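Local coordinates for homospermidine synthase (Legionella pneumophila subsp. pneumophila str. Philadelphia 1, PDB 2PH5), which binds NAD and probably works as a homospermidine synthase, a transferase that builds the polyamine homospermidine, at residues W243-D253 and D459-R470. Numbering follows the deposited sequence.
Sequences WGTHEAHWPHD and DLSDPWQFFNIR
The imidazole of His-249 lies in an offset stack on the ring of Phe-467, with planes 15° apart and centroids 4.2 Å apart; Phe-467 CB touches the same face of the imidazole. At the imidazole's edge, His-249 NE2 donates in the ring plane to Asp-459 OD1 (2.7 Å), reaching that oxygen from above the carboxylate plane. Histidine suits this place because it offers a flat face to a phenylalanine and an N-H to an acid. The six-membered ring of Trp-243 turns its edge to Phe-466 in an offset edge-to-face pair, Trp-243 CZ3 lying 4.0 Å from Phe-466 CD1, while Glu-247 CG covers one of the indole's own faces. Pro-251 CG meets the edge of the Phe-466 ring, and Arg-470 CB lies over one of its faces; a flat apolar ring fits between such neighbours.

Glu-247 is bent at chi2 (-66°), which brings its carboxylate to the N-terminal end of helix 466-469. There Glu-247 OE2 accepts from Phe-466 N (2.9 Å) through its syn lone pair, while OE1 is held by Thr-316 and by a water that also bonds Trp-464 O; glutamate thus has an oxygen for each task. His-246 NE2 donates to Trp-464 O at 2.7 Å, from above the carbonyl plane. Arg-470, extended from CG to NE, grips Asp-253 end-on in a bidentate salt bridge: Arg-470 NH2 to Asp-253 OD1 and NH1 to OD2, each 2.8 Å, almost in the guanidinium plane and on syn lone pairs. A long arginine can reach from beside helix 466-469 to the buried acid.

The contact joins the loop between strands 238-242 and 254-255 to the short C-terminal helix 466-469, far from the NAD site. Strand 275-278 packs on the helix through Val-276, strand 264-267 touches Trp-243 and Arg-470, and strand 311-322 supplies Thr-316 beside His-246.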
ATOM      1  N   TRP A 243     -15.149 -23.151  -4.088  1.00 21.75           N
ATOM      2  CA  TRP A 243     -14.210 -24.256  -3.930  1.00 22.65           C
ATOM      3  C   TRP A 243     -14.208 -25.249  -5.090  1.00 23.76           C
ATOM      4  O   TRP A 243     -15.203 -25.924  -5.335  1.00 24.57           O
ATOM      5  CB  TRP A 243     -14.480 -25.001  -2.629  1.00 19.86           C
ATOM      6  CG  TRP A 243     -13.238 -25.587  -2.021  1.00 20.35           C
ATOM      7  CD1 TRP A 243     -13.085 -26.850  -1.522  1.00 19.53           C
ATOM      8  CD2 TRP A 243     -11.988 -24.919  -1.807  1.00 18.84           C
ATOM      9  NE1 TRP A 243     -11.820 -27.009  -1.009  1.00 18.35           N
ATOM     10  CE2 TRP A 243     -11.126 -25.839  -1.169  1.00 19.68           C
ATOM     11  CE3 TRP A 243     -11.512 -23.630  -2.092  1.00 18.54           C
ATOM     12  CZ2 TRP A 243      -9.812 -25.512  -0.809  1.00 20.26           C
ATOM     13  CZ3 TRP A 243     -10.207 -23.307  -1.736  1.00 20.08           C
ATOM     14  CH2 TRP A 243      -9.372 -24.248  -1.100  1.00 20.23           C
ATOM     15  N   GLY A 244     -13.084 -25.334  -5.794  1.00 23.83           N
ATOM     16  CA  GLY A 244     -12.985 -26.249  -6.912  1.00 25.40           C
ATOM     17  C   GLY A 244     -12.720 -27.674  -6.466  1.00 26.54           C
ATOM     18  O   GLY A 244     -12.089 -27.898  -5.434  1.00 28.34           O
ATOM     19  N   THR A 245     -13.202 -28.642  -7.243  1.00 27.53           N
ATOM     20  CA  THR A 245     -13.010 -30.052  -6.917  1.00 25.64           C
ATOM     21  C   THR A 245     -11.551 -30.522  -6.992  1.00 25.11           C
ATOM     22  O   THR A 245     -11.222 -31.575  -6.460  1.00 25.18           O
ATOM     23  CB  THR A 245     -13.875 -30.950  -7.823  1.00 26.46           C
ATOM     24  OG1 THR A 245     -13.832 -30.461  -9.168  1.00 25.73           O
ATOM     25  CG2 THR A 245     -15.317 -30.962  -7.339  1.00 27.08           C
ATOM     26  N   HIS A 246     -10.675 -29.747  -7.625  1.00 26.42           N
ATOM     27  CA  HIS A 246      -9.274 -30.150  -7.716  1.00 27.76           C
ATOM     28  C   HIS A 246      -8.499 -29.805  -6.454  1.00 28.92           C
ATOM     29  O   HIS A 246      -7.491 -30.445  -6.161  1.00 30.66           O
ATOM     30  CB  HIS A 246      -8.574 -29.475  -8.898  1.00 28.52           C
ATOM     31  CG  HIS A 246      -8.113 -28.081  -8.607  1.00 29.84           C
ATOM     32  ND1 HIS A 246      -8.985 -27.023  -8.457  1.00 28.93           N
ATOM     33  CD2 HIS A 246      -6.874 -27.581  -8.376  1.00 29.58           C
ATOM     34  CE1 HIS A 246      -8.304 -25.936  -8.142  1.00 29.54           C
ATOM     35  NE2 HIS A 246      -7.021 -26.247  -8.087  1.00 29.05           N
ATOM     36  N   GLU A 247      -8.955 -28.785  -5.726  1.00 29.17           N
ATOM     37  CA  GLU A 247      -8.290 -28.340  -4.498  1.00 29.52           C
ATOM     38  C   GLU A 247      -7.975 -29.505  -3.588  1.00 30.83           C
ATOM     39  O   GLU A 247      -8.856 -30.288  -3.223  1.00 32.31           O
ATOM     40  CB  GLU A 247      -9.161 -27.336  -3.731  1.00 28.92           C
ATOM     41  CG  GLU A 247      -9.516 -26.067  -4.492  1.00 28.80           C
ATOM     42  CD  GLU A 247      -8.316 -25.174  -4.784  1.00 28.05           C
ATOM     43  OE1 GLU A 247      -8.519 -24.105  -5.397  1.00 27.07           O
ATOM     44  OE2 GLU A 247      -7.181 -25.533  -4.406  1.00 27.62           O
ATOM     45  N   ALA A 248      -6.710 -29.605  -3.208  1.00 32.36           N
ATOM     46  CA  ALA A 248      -6.252 -30.687  -2.348  1.00 32.88           C
ATOM     47  C   ALA A 248      -5.767 -30.194  -0.988  1.00 32.23           C
ATOM     48  O   ALA A 248      -5.260 -30.976  -0.186  1.00 33.14           O
ATOM     49  CB  ALA A 248      -5.133 -31.457  -3.060  1.00 32.31           C
ATOM     50  N   HIS A 249      -5.931 -28.900  -0.730  1.00 32.75           N
ATOM     51  CA  HIS A 249      -5.495 -28.295   0.536  1.00 33.26           C
ATOM     52  C   HIS A 249      -6.632 -27.513   1.191  1.00 32.78           C
ATOM     53  O   HIS A 249      -7.447 -26.907   0.506  1.00 33.39           O
ATOM     54  CB  HIS A 249      -4.316 -27.360   0.265  1.00 33.21           C
ATOM     55  CG  HIS A 249      -3.106 -28.058  -0.268  1.00 33.48           C
ATOM     56  ND1 HIS A 249      -2.145 -28.608   0.554  1.00 33.17           N
ATOM     57  CD2 HIS A 249      -2.709 -28.318  -1.537  1.00 33.19           C
ATOM     58  CE1 HIS A 249      -1.208 -29.173  -0.186  1.00 34.70           C
ATOM     59  NE2 HIS A 249      -1.525 -29.011  -1.459  1.00 33.86           N
ATOM     60  N   TRP A 250      -6.698 -27.521   2.515  1.00 32.70           N
ATOM     61  CA  TRP A 250      -7.770 -26.792   3.191  1.00 31.85           C
ATOM     62  C   TRP A 250      -7.183 -25.643   4.011  1.00 30.88           C
ATOM     63  O   TRP A 250      -6.436 -25.869   4.958  1.00 32.45           O
ATOM     64  CB  TRP A 250      -8.578 -27.757   4.068  1.00 30.26           C
ATOM     65  CG  TRP A 250      -9.712 -27.113   4.784  1.00 30.36           C
ATOM     66  CD1 TRP A 250      -9.724 -26.677   6.079  1.00 31.10           C
ATOM     67  CD2 TRP A 250     -10.989 -26.769   4.233  1.00 31.15           C
ATOM     68  NE1 TRP A 250     -10.927 -26.079   6.368  1.00 31.29           N
ATOM     69  CE2 TRP A 250     -11.722 -26.121   5.253  1.00 30.85           C
ATOM     70  CE3 TRP A 250     -11.585 -26.942   2.975  1.00 31.87           C
ATOM     71  CZ2 TRP A 250     -13.023 -25.644   5.059  1.00 31.58           C
ATOM     72  CZ3 TRP A 250     -12.882 -26.467   2.778  1.00 32.71           C
ATOM     73  CH2 TRP A 250     -13.585 -25.824   3.818  1.00 32.46           C
ATOM     74  N   PRO A 251      -7.514 -24.389   3.654  1.00 30.43           N
ATOM     75  CA  PRO A 251      -6.994 -23.221   4.375  1.00 31.32           C
ATOM     76  C   PRO A 251      -7.204 -23.328   5.884  1.00 32.31           C
ATOM     77  O   PRO A 251      -8.283 -23.692   6.336  1.00 32.09           O
ATOM     78  CB  PRO A 251      -7.780 -22.056   3.763  1.00 31.06           C
ATOM     79  CG  PRO A 251      -8.142 -22.549   2.393  1.00 28.85           C
ATOM     80  CD  PRO A 251      -8.528 -23.980   2.664  1.00 30.32           C
ATOM     81  N   HIS A 252      -6.171 -23.007   6.658  1.00 33.94           N
ATOM     82  CA  HIS A 252      -6.258 -23.082   8.114  1.00 34.67           C
ATOM     83  C   HIS A 252      -7.397 -22.246   8.690  1.00 33.89           C
ATOM     84  O   HIS A 252      -8.069 -22.670   9.631  1.00 33.01           O
ATOM     85  CB  HIS A 252      -4.938 -22.629   8.751  1.00 37.29           C
ATOM     86  CG  HIS A 252      -4.529 -21.241   8.366  1.00 41.13           C
ATOM     87  ND1 HIS A 252      -4.105 -20.916   7.094  1.00 42.43           N
ATOM     88  CD2 HIS A 252      -4.521 -20.084   9.071  1.00 41.31           C
ATOM     89  CE1 HIS A 252      -3.857 -19.618   7.033  1.00 41.58           C
ATOM     90  NE2 HIS A 252      -4.102 -19.091   8.219  1.00 41.70           N
ATOM     91  N   ASP A 253      -7.600 -21.060   8.120  1.00 33.46           N
ATOM     92  CA  ASP A 253      -8.639 -20.137   8.579  1.00 32.57           C
ATOM     93  C   ASP A 253      -9.913 -20.162   7.731  1.00 32.02           C
ATOM     94  O   ASP A 253     -10.625 -19.162   7.623  1.00 31.88           O
ATOM     95  CB  ASP A 253      -8.077 -18.709   8.634  1.00 31.90           C
ATOM     96  CG  ASP A 253      -7.239 -18.352   7.407  1.00 32.84           C
ATOM     97  OD1 ASP A 253      -7.298 -19.093   6.403  1.00 30.66           O
ATOM     98  OD2 ASP A 253      -6.527 -17.322   7.446  1.00 32.56           O
ATOM     99  N   ASP A 459       3.115 -26.408  -3.432  1.00 38.59           N
ATOM    100  CA  ASP A 459       2.767 -27.742  -3.903  1.00 35.67           C
ATOM    101  C   ASP A 459       3.181 -27.826  -5.380  1.00 35.25           C
ATOM    102  O   ASP A 459       2.427 -27.431  -6.276  1.00 34.43           O
ATOM    103  CB  ASP A 459       1.257 -27.951  -3.734  1.00 34.38           C
ATOM    104  CG  ASP A 459       0.807 -29.354  -4.085  1.00 34.26           C
ATOM    105  OD1 ASP A 459      -0.385 -29.664  -3.863  1.00 33.24           O
ATOM    106  OD2 ASP A 459       1.632 -30.149  -4.585  1.00 33.55           O
ATOM    107  N   LEU A 460       4.395 -28.323  -5.614  1.00 33.16           N
ATOM    108  CA  LEU A 460       4.951 -28.458  -6.959  1.00 32.73           C
ATOM    109  C   LEU A 460       4.121 -29.378  -7.844  1.00 31.64           C
ATOM    110  O   LEU A 460       4.198 -29.311  -9.068  1.00 32.70           O
ATOM    111  CB  LEU A 460       6.383 -28.992  -6.879  1.00 32.89           C
ATOM    112  CG  LEU A 460       7.351 -28.078  -6.120  1.00 34.73           C
ATOM    113  CD1 LEU A 460       8.703 -28.764  -5.954  1.00 32.24           C
ATOM    114  CD2 LEU A 460       7.491 -26.768  -6.877  1.00 32.74           C
ATOM    115  N   SER A 461       3.328 -30.231  -7.208  1.00 30.56           N
ATOM    116  CA  SER A 461       2.480 -31.188  -7.901  1.00 29.71           C
ATOM    117  C   SER A 461       1.446 -30.529  -8.808  1.00 28.86           C
ATOM    118  O   SER A 461       1.211 -30.967  -9.933  1.00 27.56           O
ATOM    119  CB  SER A 461       1.770 -32.064  -6.870  1.00 30.11           C
ATOM    120  OG  SER A 461       0.545 -32.555  -7.377  1.00 36.23           O
ATOM    121  N   ASP A 462       0.822 -29.474  -8.313  1.00 28.38           N
ATOM    122  CA  ASP A 462      -0.198 -28.785  -9.079  1.00 27.73           C
ATOM    123  C   ASP A 462      -0.160 -27.305  -8.736  1.00 27.47           C
ATOM    124  O   ASP A 462      -0.648 -26.881  -7.684  1.00 27.35           O
ATOM    125  CB  ASP A 462      -1.565 -29.371  -8.746  1.00 28.40           C
ATOM    126  CG  ASP A 462      -2.681 -28.659  -9.455  1.00 29.99           C
ATOM    127  OD1 ASP A 462      -3.855 -28.922  -9.121  1.00 31.26           O
ATOM    128  OD2 ASP A 462      -2.383 -27.834 -10.346  1.00 31.67           O
ATOM    129  N   PRO A 463       0.408 -26.498  -9.639  1.00 26.65           N
ATOM    130  CA  PRO A 463       0.532 -25.053  -9.456  1.00 26.18           C
ATOM    131  C   PRO A 463      -0.802 -24.354  -9.291  1.00 24.75           C
ATOM    132  O   PRO A 463      -0.896 -23.301  -8.662  1.00 24.35           O
ATOM    133  CB  PRO A 463       1.276 -24.615 -10.714  1.00 26.94           C
ATOM    134  CG  PRO A 463       0.775 -25.570 -11.742  1.00 27.50           C
ATOM    135  CD  PRO A 463       0.769 -26.889 -11.014  1.00 26.87           C
ATOM    136  N   TRP A 464      -1.847 -24.953  -9.835  1.00 23.71           N
ATOM    137  CA  TRP A 464      -3.156 -24.335  -9.738  1.00 22.75           C
ATOM    138  C   TRP A 464      -3.878 -24.588  -8.424  1.00 22.60           C
ATOM    139  O   TRP A 464      -5.085 -24.396  -8.339  1.00 24.28           O
ATOM    140  CB  TRP A 464      -3.997 -24.790 -10.910  1.00 21.99           C
ATOM    141  CG  TRP A 464      -3.303 -24.537 -12.186  1.00 21.94           C
ATOM    142  CD1 TRP A 464      -3.088 -25.433 -13.186  1.00 19.56           C
ATOM    143  CD2 TRP A 464      -2.751 -23.290 -12.628  1.00 20.03           C
ATOM    144  NE1 TRP A 464      -2.441 -24.824 -14.235  1.00 22.03           N
ATOM    145  CE2 TRP A 464      -2.223 -23.507 -13.921  1.00 20.78           C
ATOM    146  CE3 TRP A 464      -2.654 -22.011 -12.061  1.00 19.74           C
ATOM    147  CZ2 TRP A 464      -1.604 -22.490 -14.664  1.00 19.78           C
ATOM    148  CZ3 TRP A 464      -2.040 -20.999 -12.798  1.00 21.79           C
ATOM    149  CH2 TRP A 464      -1.523 -21.248 -14.091  1.00 21.03           C
ATOM    150  N   GLN A 465      -3.145 -25.008  -7.399  1.00 21.91           N
ATOM    151  CA  GLN A 465      -3.744 -25.254  -6.090  1.00 23.37           C
ATOM    152  C   GLN A 465      -3.833 -23.950  -5.311  1.00 22.13           C
ATOM    153  O   GLN A 465      -2.869 -23.183  -5.270  1.00 23.88           O
ATOM    154  CB  GLN A 465      -2.896 -26.246  -5.284  1.00 24.44           C
ATOM    155  CG  GLN A 465      -3.002 -27.678  -5.760  1.00 24.20           C
ATOM    156  CD  GLN A 465      -4.274 -28.350  -5.302  1.00 24.73           C
ATOM    157  OE1 GLN A 465      -4.909 -29.077  -6.059  1.00 28.29           O
ATOM    158  NE2 GLN A 465      -4.643 -28.127  -4.055  1.00 22.88           N
ATOM    159  N   PHE A 466      -4.974 -23.705  -4.675  1.00 20.96           N
ATOM    160  CA  PHE A 466      -5.148 -22.482  -3.900  1.00 20.74           C
ATOM    161  C   PHE A 466      -3.999 -22.328  -2.895  1.00 21.08           C
ATOM    162  O   PHE A 466      -3.589 -21.215  -2.557  1.00 22.64           O
ATOM    163  CB  PHE A 466      -6.498 -22.493  -3.178  1.00 18.96           C
ATOM    164  CG  PHE A 466      -6.849 -21.181  -2.530  1.00 21.62           C
ATOM    165  CD1 PHE A 466      -6.986 -21.088  -1.148  1.00 18.77           C
ATOM    166  CD2 PHE A 466      -7.023 -20.026  -3.305  1.00 20.00           C
ATOM    167  CE1 PHE A 466      -7.287 -19.872  -0.546  1.00 22.50           C
ATOM    168  CE2 PHE A 466      -7.326 -18.806  -2.708  1.00 20.38           C
ATOM    169  CZ  PHE A 466      -7.459 -18.726  -1.325  1.00 21.20           C
ATOM    170  N   PHE A 467      -3.468 -23.457  -2.446  1.00 20.96           N
ATOM    171  CA  PHE A 467      -2.356 -23.477  -1.504  1.00 21.34           C
ATOM    172  C   PHE A 467      -1.167 -22.660  -2.054  1.00 21.32           C
ATOM    173  O   PHE A 467      -0.427 -22.043  -1.284  1.00 21.57           O
ATOM    174  CB  PHE A 467      -1.943 -24.935  -1.263  1.00 21.07           C
ATOM    175  CG  PHE A 467      -0.989 -25.131  -0.122  1.00 19.58           C
ATOM    176  CD1 PHE A 467      -1.406 -24.978   1.193  1.00 20.67           C
ATOM    177  CD2 PHE A 467       0.323 -25.508  -0.366  1.00 21.04           C
ATOM    178  CE1 PHE A 467      -0.527 -25.205   2.251  1.00 22.24           C
ATOM    179  CE2 PHE A 467       1.212 -25.737   0.681  1.00 22.54           C
ATOM    180  CZ  PHE A 467       0.787 -25.586   1.994  1.00 21.23           C
ATOM    181  N   ASN A 468      -0.991 -22.652  -3.378  1.00 21.12           N
ATOM    182  CA  ASN A 468       0.108 -21.905  -4.006  1.00 22.83           C
ATOM    183  C   ASN A 468      -0.268 -20.468  -4.369  1.00 24.13           C
ATOM    184  O   ASN A 468       0.585 -19.579  -4.391  1.00 23.68           O
ATOM    185  CB  ASN A 468       0.592 -22.587  -5.295  1.00 22.79           C
ATOM    186  CG  ASN A 468       1.113 -23.988  -5.066  1.00 24.94           C
ATOM    187  OD1 ASN A 468       1.971 -24.220  -4.206  1.00 25.48           O
ATOM    188  ND2 ASN A 468       0.607 -24.936  -5.849  1.00 24.84           N
ATOM    189  N   ILE A 469      -1.543 -20.246  -4.664  1.00 25.85           N
ATOM    190  CA  ILE A 469      -2.008 -18.924  -5.059  1.00 26.81           C
ATOM    191  C   ILE A 469      -2.135 -17.946  -3.890  1.00 28.13           C
ATOM    192  O   ILE A 469      -1.696 -16.799  -3.988  1.00 26.75           O
ATOM    193  CB  ILE A 469      -3.336 -19.044  -5.836  1.00 26.22           C
ATOM    194  CG1 ILE A 469      -3.063 -19.795  -7.150  1.00 26.65           C
ATOM    195  CG2 ILE A 469      -3.922 -17.656  -6.116  1.00 23.75           C
ATOM    196  CD1 ILE A 469      -4.288 -20.373  -7.827  1.00 28.28           C
ATOM    197  N   ARG A 470      -2.709 -18.394  -2.780  1.00 29.39           N
ATOM    198  CA  ARG A 470      -2.837 -17.509  -1.638  1.00 32.65           C
ATOM    199  C   ARG A 470      -1.475 -17.166  -1.047  1.00 35.15           C
ATOM    200  O   ARG A 470      -0.699 -18.049  -0.692  1.00 35.61           O
ATOM    201  CB  ARG A 470      -3.689 -18.128  -0.542  1.00 32.48           C
ATOM    202  CG  ARG A 470      -3.901 -17.156   0.596  1.00 31.13           C
ATOM    203  CD  ARG A 470      -4.367 -17.855   1.811  1.00 30.39           C
ATOM    204  NE  ARG A 470      -4.582 -16.942   2.920  1.00 28.80           N
ATOM    205  CZ  ARG A 470      -5.243 -17.284   4.017  1.00 29.88           C
ATOM    206  NH1 ARG A 470      -5.411 -16.413   5.005  1.00 31.52           N
ATOM    207  NH2 ARG A 470      -5.748 -18.506   4.117  1.00 28.33           N
TER
HETATM  208  O   HOH W   1      -6.846 -22.312  -6.787  1.00 21.34           O